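Local coordinates for protein tapirin (Caldicellulosiruptor hydrothermalis, PDB 6N2C) that probably binds cellulose through its beta-helical C-terminal domain, which also holds a zinc ion, helping the cell adhere to plant biomass, at residues A[511-524]-A[530-544]. Numbering follows the deposited sequence.
Sequences NVQIFVITKSGINV and HLDGVLIANGSLQFN. With ZN (zinc ion), chain C; EDO (1,2-ethanediol), chain D.
Two successive coils of the tapirin beta-helix stack in parallel register here, F515 over V534 on one face and I522 over L541 on the next. Along the first ladder V516 N reaches V534 O at 3.0 Å, nearly straight at 172°; past the corner, Q542 N donates to I522 O. Inside the coil, I522 reaches across with CD1, 3.8 Å from A537 CB, while V524 lays CG2 against F543 CE2 at 3.7 Å. On the other side of the first ladder, the F515 ring, with CG anti to its carbonyl carbon (chi1 -59°), leans along the strand until CE1 lies 3.6 Å from G533 CA, V534 CG2 meeting its edge in plane. Cutting F515 back to an alanine would probably leave G533 and V534 without this cover. On strand 530-532, just before the corner at G533, H530 NE2 and D532 OD1 bind zinc at 1.9 and 2.0 Å, and a water links D532 OD2 to Q513 NE2. E551, from the following strand 548-552, joins them on the metal. Strand 483-488 extends the sheet beyond 513-518, and helix 494-500 packs on I514 through I499 and on I522 through F500.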
ATOM      1  N   ASN A 511       6.944  30.046 -14.788  0.65 46.56           N
ATOM      2  CA  ASN A 511       5.841  29.231 -14.266  0.65 47.09           C
ATOM      3  C   ASN A 511       5.126  29.913 -13.054  0.65 45.52           C
ATOM      4  O   ASN A 511       5.756  30.379 -12.107  0.65 43.80           O
ATOM      5  CB  ASN A 511       6.360  27.846 -13.828  0.65 45.62           C
ATOM      6  CG  ASN A 511       5.251  26.832 -13.600  0.65 35.29           C
ATOM      7  OD1 ASN A 511       4.808  26.206 -14.547  0.65 39.22           O
ATOM      8  ND2 ASN A 511       4.931  26.555 -12.375  0.65 30.10           N
ATOM      9  N   VAL A 512       3.798  29.964 -13.130  1.00 39.51           N
ATOM     10  CA  VAL A 512       2.979  30.386 -12.038  1.00 28.62           C
ATOM     11  C   VAL A 512       2.241  29.208 -11.454  1.00 24.92           C
ATOM     12  O   VAL A 512       1.917  28.226 -12.145  1.00 22.59           O
ATOM     13  CB  VAL A 512       1.975  31.454 -12.456  1.00 34.83           C
ATOM     14  CG1 VAL A 512       2.743  32.641 -13.070  1.00 41.20           C
ATOM     15  CG2 VAL A 512       0.928  30.966 -13.435  1.00 29.36           C
ATOM     16  N   GLN A 513       1.899  29.365 -10.215  1.00 18.69           N
ATOM     17  CA  GLN A 513       1.178  28.337  -9.518  1.00 15.51           C
ATOM     18  C   GLN A 513      -0.240  28.295  -9.952  1.00 15.51           C
ATOM     19  O   GLN A 513      -0.820  29.293 -10.296  1.00 13.68           O
ATOM     20  CB  GLN A 513       1.306  28.490  -8.023  1.00 14.70           C
ATOM     21  CG  GLN A 513       2.741  28.619  -7.432  1.00 15.79           C
ATOM     22  CD  GLN A 513       2.861  29.094  -6.019  1.00 17.31           C
ATOM     23  OE1 GLN A 513       1.860  29.548  -5.422  1.00 18.35           O
ATOM     24  NE2 GLN A 513       4.095  29.086  -5.464  1.00 16.49           N
ATOM     25  N   ILE A 514      -0.824  27.082  -9.856  1.00 14.32           N
ATOM     26  CA  ILE A 514      -2.168  26.831 -10.350  1.00 14.39           C
ATOM     27  C   ILE A 514      -2.940  26.119  -9.262  1.00 15.16           C
ATOM     28  O   ILE A 514      -2.510  25.075  -8.805  1.00 14.93           O
ATOM     29  CB  ILE A 514      -2.148  25.998 -11.645  1.00 16.39           C
ATOM     30  CG1 ILE A 514      -1.443  26.709 -12.818  1.00 16.89           C
ATOM     31  CG2 ILE A 514      -3.545  25.588 -12.057  1.00 17.83           C
ATOM     32  CD1 ILE A 514      -2.185  27.886 -13.275  1.00 21.04           C
ATOM     33  N   PHE A 515      -4.107  26.662  -8.901  1.00 13.80           N
ATOM     34  CA  PHE A 515      -4.950  26.038  -7.883  1.00 14.42           C
ATOM     35  C   PHE A 515      -6.358  25.877  -8.458  1.00 14.54           C
ATOM     36  O   PHE A 515      -7.028  26.879  -8.755  1.00 15.10           O
ATOM     37  CB  PHE A 515      -4.963  26.919  -6.612  1.00 14.94           C
ATOM     38  CG  PHE A 515      -3.628  27.115  -6.054  1.00 13.53           C
ATOM     39  CD1 PHE A 515      -3.039  26.202  -5.213  1.00 13.52           C
ATOM     40  CD2 PHE A 515      -2.865  28.250  -6.448  1.00 13.98           C
ATOM     41  CE1 PHE A 515      -1.760  26.388  -4.705  1.00 12.65           C
ATOM     42  CE2 PHE A 515      -1.604  28.395  -5.976  1.00 12.82           C
ATOM     43  CZ  PHE A 515      -1.068  27.526  -5.097  1.00 13.17           C
ATOM     44  N   VAL A 516      -6.788  24.627  -8.597  1.00 14.14           N
ATOM     45  CA  VAL A 516      -8.104  24.279  -9.157  1.00 13.34           C
ATOM     46  C   VAL A 516      -8.929  23.486  -8.189  1.00 14.15           C
ATOM     47  O   VAL A 516      -8.487  22.452  -7.674  1.00 13.71           O
ATOM     48  CB  VAL A 516      -7.956  23.564 -10.506  1.00 15.09           C
ATOM     49  CG1 VAL A 516      -9.333  23.295 -11.083  1.00 16.39           C
ATOM     50  CG2 VAL A 516      -7.178  24.368 -11.474  1.00 14.55           C
ATOM     51  N   ILE A 517     -10.150  23.966  -7.885  1.00 13.83           N
ATOM     52  CA  ILE A 517     -11.071  23.267  -7.042  1.00 14.32           C
ATOM     53  C   ILE A 517     -12.401  23.217  -7.785  1.00 16.44           C
ATOM     54  O   ILE A 517     -12.990  24.311  -7.995  1.00 13.50           O
ATOM     55  CB  ILE A 517     -11.261  23.927  -5.692  1.00 14.46           C
ATOM     56  CG1 ILE A 517      -9.911  24.068  -4.927  1.00 14.04           C
ATOM     57  CG2 ILE A 517     -12.225  23.059  -4.840  1.00 14.64           C
ATOM     58  CD1 ILE A 517      -9.206  25.388  -5.242  1.00 13.64           C
ATOM     59  N   THR A 518     -12.884  22.033  -8.146  1.00 14.71           N
ATOM     60  CA  THR A 518     -14.000  22.022  -9.136  1.00 14.81           C
ATOM     61  C   THR A 518     -14.949  20.897  -8.954  1.00 16.42           C
ATOM     62  O   THR A 518     -14.591  19.852  -8.391  1.00 16.04           O
ATOM     63  CB  THR A 518     -13.481  21.964 -10.548  1.00 13.97           C
ATOM     64  OG1 THR A 518     -14.607  21.977 -11.478  1.00 17.45           O
ATOM     65  CG2 THR A 518     -12.655  20.738 -10.849  1.00 15.52           C
ATOM     66  N   LYS A 519     -16.248  21.181  -9.196  1.00 17.16           N
ATOM     67  CA  LYS A 519     -17.255  20.119  -9.190  1.00 18.01           C
ATOM     68  C   LYS A 519     -17.193  19.242 -10.421  1.00 19.86           C
ATOM     69  O   LYS A 519     -17.779  18.164 -10.445  1.00 22.93           O
ATOM     70  CB  LYS A 519     -18.641  20.704  -9.151  1.00 20.54           C
ATOM     71  CG  LYS A 519     -19.033  21.326  -7.882  1.00 25.32           C
ATOM     72  CD  LYS A 519     -20.592  21.297  -7.587  1.00 26.79           C
ATOM     73  CE  LYS A 519     -21.355  22.204  -8.503  1.00 29.01           C
ATOM     74  NZ  LYS A 519     -22.706  22.601  -7.937  1.00 30.13           N
ATOM     75  N   SER A 520     -16.525  19.661 -11.467  1.00 19.30           N
ATOM     76  CA  SER A 520     -16.254  18.866 -12.671  1.00 21.28           C
ATOM     77  C   SER A 520     -15.088  17.913 -12.403  1.00 22.90           C
ATOM     78  O   SER A 520     -14.553  17.872 -11.280  1.00 17.35           O
ATOM     79  CB  SER A 520     -15.943  19.768 -13.921  1.00 24.21           C
ATOM     80  OG  SER A 520     -14.688  20.471 -13.835  1.00 22.86           O
ATOM     81  N   GLY A 521     -14.705  17.174 -13.433  1.00 20.63           N
ATOM     82  CA  GLY A 521     -13.361  16.612 -13.457  1.00 18.33           C
ATOM     83  C   GLY A 521     -12.344  17.635 -13.917  1.00 17.85           C
ATOM     84  O   GLY A 521     -12.698  18.782 -14.160  1.00 17.67           O
ATOM     85  N   ILE A 522     -11.120  17.226 -13.976  1.00 18.42           N
ATOM     86  CA  ILE A 522      -9.987  17.997 -14.468  1.00 19.39           C
ATOM     87  C   ILE A 522      -9.230  17.198 -15.458  1.00 21.33           C
ATOM     88  O   ILE A 522      -8.667  16.186 -15.117  1.00 19.47           O
ATOM     89  CB  ILE A 522      -9.006  18.486 -13.371  1.00 17.50           C
ATOM     90  CG1 ILE A 522      -9.711  19.373 -12.363  1.00 17.58           C
ATOM     91  CG2 ILE A 522      -7.870  19.253 -14.008  1.00 19.33           C
ATOM     92  CD1 ILE A 522      -8.963  19.669 -11.065  1.00 18.80           C
ATOM     93  N   ASN A 523      -9.210  17.655 -16.731  1.00 20.00           N
ATOM     94  CA  ASN A 523      -8.360  17.028 -17.731  1.00 21.31           C
ATOM     95  C   ASN A 523      -7.239  17.920 -17.988  1.00 20.95           C
ATOM     96  O   ASN A 523      -7.437  19.016 -18.548  1.00 23.24           O
ATOM     97  CB  ASN A 523      -9.191  16.839 -19.024  1.00 24.51           C
ATOM     98  CG  ASN A 523     -10.367  15.919 -18.819  1.00 29.38           C
ATOM     99  OD1 ASN A 523     -10.273  14.924 -18.051  1.00 31.81           O
ATOM    100  ND2 ASN A 523     -11.526  16.257 -19.451  1.00 36.92           N
ATOM    101  N   VAL A 524      -6.056  17.504 -17.600  1.00 19.71           N
ATOM    102  CA  VAL A 524      -4.871  18.323 -17.707  1.00 20.97           C
ATOM    103  C   VAL A 524      -4.309  18.243 -19.135  1.00 26.01           C
ATOM    104  O   VAL A 524      -4.085  17.154 -19.685  1.00 22.06           O
ATOM    105  CB  VAL A 524      -3.806  17.911 -16.753  1.00 20.95           C
ATOM    106  CG1 VAL A 524      -2.622  18.880 -16.802  1.00 22.68           C
ATOM    107  CG2 VAL A 524      -4.354  17.902 -15.318  1.00 22.54           C
ATOM    108  N   HIS A 530       5.088  21.261 -16.071  1.00 21.13           N
ATOM    109  CA  HIS A 530       5.465  21.590 -14.714  1.00 20.61           C
ATOM    110  C   HIS A 530       4.277  22.289 -14.076  1.00 19.51           C
ATOM    111  O   HIS A 530       3.864  23.354 -14.522  1.00 21.10           O
ATOM    112  CB  HIS A 530       6.686  22.537 -14.716  1.00 23.06           C
ATOM    113  CG  HIS A 530       7.158  22.951 -13.335  1.00 24.74           C
ATOM    114  ND1 HIS A 530       7.854  24.122 -13.105  1.00 27.56           N
ATOM    115  CD2 HIS A 530       7.014  22.364 -12.130  1.00 24.15           C
ATOM    116  CE1 HIS A 530       8.089  24.229 -11.802  1.00 27.25           C
ATOM    117  NE2 HIS A 530       7.597  23.159 -11.186  1.00 21.12           N
ATOM    118  N   LEU A 531       3.757  21.693 -13.022  0.54 18.88           N
ATOM    119  CA  LEU A 531       2.646  22.279 -12.272  0.54 19.76           C
ATOM    120  C   LEU A 531       2.931  22.296 -10.782  0.54 18.71           C
ATOM    121  O   LEU A 531       3.109  21.224 -10.151  0.54 17.57           O
ATOM    122  CB  LEU A 531       1.345  21.493 -12.535  0.54 20.52           C
ATOM    123  CG  LEU A 531       0.642  21.720 -13.854  0.54 22.03           C
ATOM    124  CD1 LEU A 531      -0.347  20.580 -14.147  0.54 21.95           C
ATOM    125  CD2 LEU A 531      -0.108  23.055 -13.799  0.54 22.96           C
ATOM    126  N   ASP A 532       2.862  23.502 -10.184  1.00 17.97           N
ATOM    127  CA  ASP A 532       2.995  23.680  -8.747  1.00 16.55           C
ATOM    128  C   ASP A 532       1.653  24.172  -8.269  1.00 16.67           C
ATOM    129  O   ASP A 532       1.140  25.165  -8.804  1.00 17.02           O
ATOM    130  CB  ASP A 532       3.995  24.799  -8.443  1.00 15.72           C
ATOM    131  CG  ASP A 532       5.436  24.391  -8.674  1.00 22.29           C
ATOM    132  OD1 ASP A 532       5.684  23.185  -8.599  1.00 22.93           O
ATOM    133  OD2 ASP A 532       6.244  25.250  -8.820  1.00 22.36           O
ATOM    134  N   GLY A 533       1.097  23.494  -7.288  1.00 16.18           N
ATOM    135  CA  GLY A 533      -0.176  23.885  -6.771  1.00 14.52           C
ATOM    136  C   GLY A 533      -0.986  22.715  -6.318  1.00 13.54           C
ATOM    137  O   GLY A 533      -0.453  21.819  -5.617  1.00 13.62           O
ATOM    138  N   VAL A 534      -2.318  22.803  -6.552  1.00 12.04           N
ATOM    139  CA  VAL A 534      -3.241  21.823  -5.986  1.00 12.93           C
ATOM    140  C   VAL A 534      -4.305  21.602  -7.100  1.00 14.24           C
ATOM    141  O   VAL A 534      -4.769  22.560  -7.753  1.00 15.95           O
ATOM    142  CB  VAL A 534      -3.894  22.351  -4.667  1.00 15.07           C
ATOM    143  CG1 VAL A 534      -5.074  21.648  -4.251  1.00 19.68           C
ATOM    144  CG2 VAL A 534      -2.910  22.586  -3.544  1.00 14.22           C
ATOM    145  N   LEU A 535      -4.746  20.351  -7.257  1.00 12.40           N
ATOM    146  CA  LEU A 535      -5.853  19.993  -8.161  1.00 13.29           C
ATOM    147  C   LEU A 535      -6.843  19.136  -7.395  1.00 14.04           C
ATOM    148  O   LEU A 535      -6.465  18.043  -6.902  1.00 14.34           O
ATOM    149  CB  LEU A 535      -5.343  19.251  -9.384  1.00 14.13           C
ATOM    150  CG  LEU A 535      -4.309  19.921 -10.264  1.00 15.87           C
ATOM    151  CD1 LEU A 535      -3.760  18.921 -11.316  1.00 19.35           C
ATOM    152  CD2 LEU A 535      -4.748  21.217 -10.890  1.00 14.34           C
ATOM    153  N   ILE A 536      -8.089  19.659  -7.265  1.00 13.30           N
ATOM    154  CA  ILE A 536      -9.155  19.090  -6.382  1.00 13.49           C
ATOM    155  C   ILE A 536     -10.369  19.039  -7.265  1.00 12.76           C
ATOM    156  O   ILE A 536     -10.860  20.099  -7.721  1.00 12.68           O
ATOM    157  CB  ILE A 536      -9.388  19.916  -5.132  1.00 13.18           C
ATOM    158  CG1 ILE A 536      -8.096  19.852  -4.274  1.00 13.73           C
ATOM    159  CG2 ILE A 536     -10.592  19.384  -4.370  1.00 15.03           C
ATOM    160  CD1 ILE A 536      -8.123  20.713  -3.055  1.00 15.61           C
ATOM    161  N   ALA A 537     -10.848  17.815  -7.467  1.00 14.77           N
ATOM    162  CA  ALA A 537     -11.981  17.588  -8.413  1.00 13.31           C
ATOM    163  C   ALA A 537     -12.979  16.616  -7.895  1.00 16.11           C
ATOM    164  O   ALA A 537     -12.684  15.614  -7.221  1.00 12.76           O
ATOM    165  CB  ALA A 537     -11.461  17.178  -9.778  1.00 13.54           C
ATOM    166  N   ASN A 538     -14.267  16.940  -8.154  1.00 14.81           N
ATOM    167  CA  ASN A 538     -15.319  15.947  -7.807  1.00 17.12           C
ATOM    168  C   ASN A 538     -15.378  14.883  -8.879  1.00 18.74           C
ATOM    169  O   ASN A 538     -15.716  13.733  -8.564  1.00 22.13           O
ATOM    170  CB  ASN A 538     -16.644  16.660  -7.743  1.00 19.80           C
ATOM    171  CG  ASN A 538     -17.592  16.045  -6.756  1.00 26.49           C
ATOM    172  OD1 ASN A 538     -17.232  15.684  -5.616  1.00 24.94           O
ATOM    173  ND2 ASN A 538     -18.869  16.090  -7.127  1.00 33.69           N
ATOM    174  N   GLY A 539     -15.045  15.216 -10.136  1.00 17.31           N
ATOM    175  CA  GLY A 539     -14.898  14.237 -11.162  1.00 19.32           C
ATOM    176  C   GLY A 539     -13.484  13.737 -11.200  1.00 19.55           C
ATOM    177  O   GLY A 539     -12.688  14.063 -10.326  1.00 18.10           O
ATOM    178  N   SER A 540     -13.178  12.923 -12.184  1.00 17.48           N
ATOM    179  CA  SER A 540     -11.860  12.349 -12.291  1.00 16.31           C
ATOM    180  C   SER A 540     -10.782  13.363 -12.644  1.00 15.88           C
ATOM    181  O   SER A 540     -11.019  14.310 -13.405  1.00 18.37           O
ATOM    182  CB  SER A 540     -11.784  11.231 -13.353  1.00 17.93           C
ATOM    183  OG  SER A 540     -12.551  10.131 -12.899  1.00 18.20           O
ATOM    184  N   LEU A 541      -9.593  13.061 -12.172  0.53 15.51           N
ATOM    185  CA  LEU A 541      -8.430  13.795 -12.520  0.53 15.78           C
ATOM    186  C   LEU A 541      -7.594  13.019 -13.537  0.53 16.63           C
ATOM    187  O   LEU A 541      -6.963  11.969 -13.214  0.53 15.62           O
ATOM    188  CB  LEU A 541      -7.615  14.084 -11.259  0.53 15.40           C
ATOM    189  CG  LEU A 541      -6.285  14.705 -11.479  0.53 15.03           C
ATOM    190  CD1 LEU A 541      -6.364  16.051 -12.192  0.53 16.05           C
ATOM    191  CD2 LEU A 541      -5.628  14.875 -10.140  0.53 15.61           C
ATOM    192  N   GLN A 542      -7.543  13.557 -14.749  1.00 17.00           N
ATOM    193  CA  GLN A 542      -6.930  12.789 -15.893  1.00 20.50           C
ATOM    194  C   GLN A 542      -5.887  13.602 -16.476  1.00 19.93           C
ATOM    195  O   GLN A 542      -6.152  14.767 -16.850  1.00 23.33           O
ATOM    196  CB  GLN A 542      -8.008  12.458 -16.904  1.00 25.73           C
ATOM    197  CG  GLN A 542      -7.527  11.841 -18.190  1.00 35.52           C
ATOM    198  CD  GLN A 542      -8.249  10.550 -18.540  1.00 41.35           C
ATOM    199  OE1 GLN A 542      -9.505  10.455 -18.428  1.00 46.27           O
ATOM    200  NE2 GLN A 542      -7.455   9.524 -18.912  1.00 45.84           N
ATOM    201  N   PHE A 543      -4.694  13.044 -16.564  1.00 18.04           N
ATOM    202  CA  PHE A 543      -3.587  13.699 -17.202  1.00 20.72           C
ATOM    203  C   PHE A 543      -3.561  13.231 -18.653  1.00 22.81           C
ATOM    204  O   PHE A 543      -3.371  12.038 -18.900  1.00 21.24           O
ATOM    205  CB  PHE A 543      -2.280  13.401 -16.490  1.00 18.41           C
ATOM    206  CG  PHE A 543      -2.271  14.002 -15.096  1.00 19.11           C
ATOM    207  CD1 PHE A 543      -2.873  13.351 -14.000  1.00 17.10           C
ATOM    208  CD2 PHE A 543      -1.754  15.265 -14.903  1.00 19.84           C
ATOM    209  CE1 PHE A 543      -2.891  13.908 -12.725  1.00 22.56           C
ATOM    210  CE2 PHE A 543      -1.800  15.839 -13.629  1.00 22.50           C
ATOM    211  CZ  PHE A 543      -2.377  15.178 -12.526  1.00 22.68           C
ATOM    212  N   ASN A 544      -3.776  14.174 -19.568  1.00 27.36           N
ATOM    213  CA  ASN A 544      -3.922  13.846 -21.021  1.00 29.81           C
ATOM    214  C   ASN A 544      -2.563  13.737 -21.689  1.00 29.69           C
ATOM    215  O   ASN A 544      -2.475  13.294 -22.842  1.00 29.14           O
ATOM    216  CB  ASN A 544      -4.876  14.800 -21.703  1.00 28.93           C
ATOM    217  CG  ASN A 544      -6.367  14.516 -21.353  1.00 31.36           C
ATOM    218  OD1 ASN A 544      -7.241  15.421 -21.339  1.00 39.24           O
ATOM    219  ND2 ASN A 544      -6.674  13.259 -21.153  1.00 26.13           N
TER
HETATM  220 ZN    ZN C 701       7.496  22.771  -9.302  1.00 23.63          ZN
HETATM  221  C1  EDO D 702     -12.478  18.755 -17.656  0.88 32.09           C
HETATM  222  O1  EDO D 702     -11.294  19.510 -17.599  0.88 23.01           O
HETATM  223  C2  EDO D 702     -13.687  19.611 -17.246  0.88 35.74           C
HETATM  224  O2  EDO D 702     -13.868  20.783 -18.063  0.88 41.87           O
HETATM  225  O   HOH W   1       6.035  27.628 -10.282  0.94 40.84           O
HETATM  226  O   HOH W   2       6.236  27.482  -7.086  1.00 35.91           O
HETATM  227  O   HOH W   3     -20.464  17.204  -8.931  0.87 45.06           O
HETATM  228  O   HOH W   4     -11.767  14.079 -16.059  0.80 24.40           O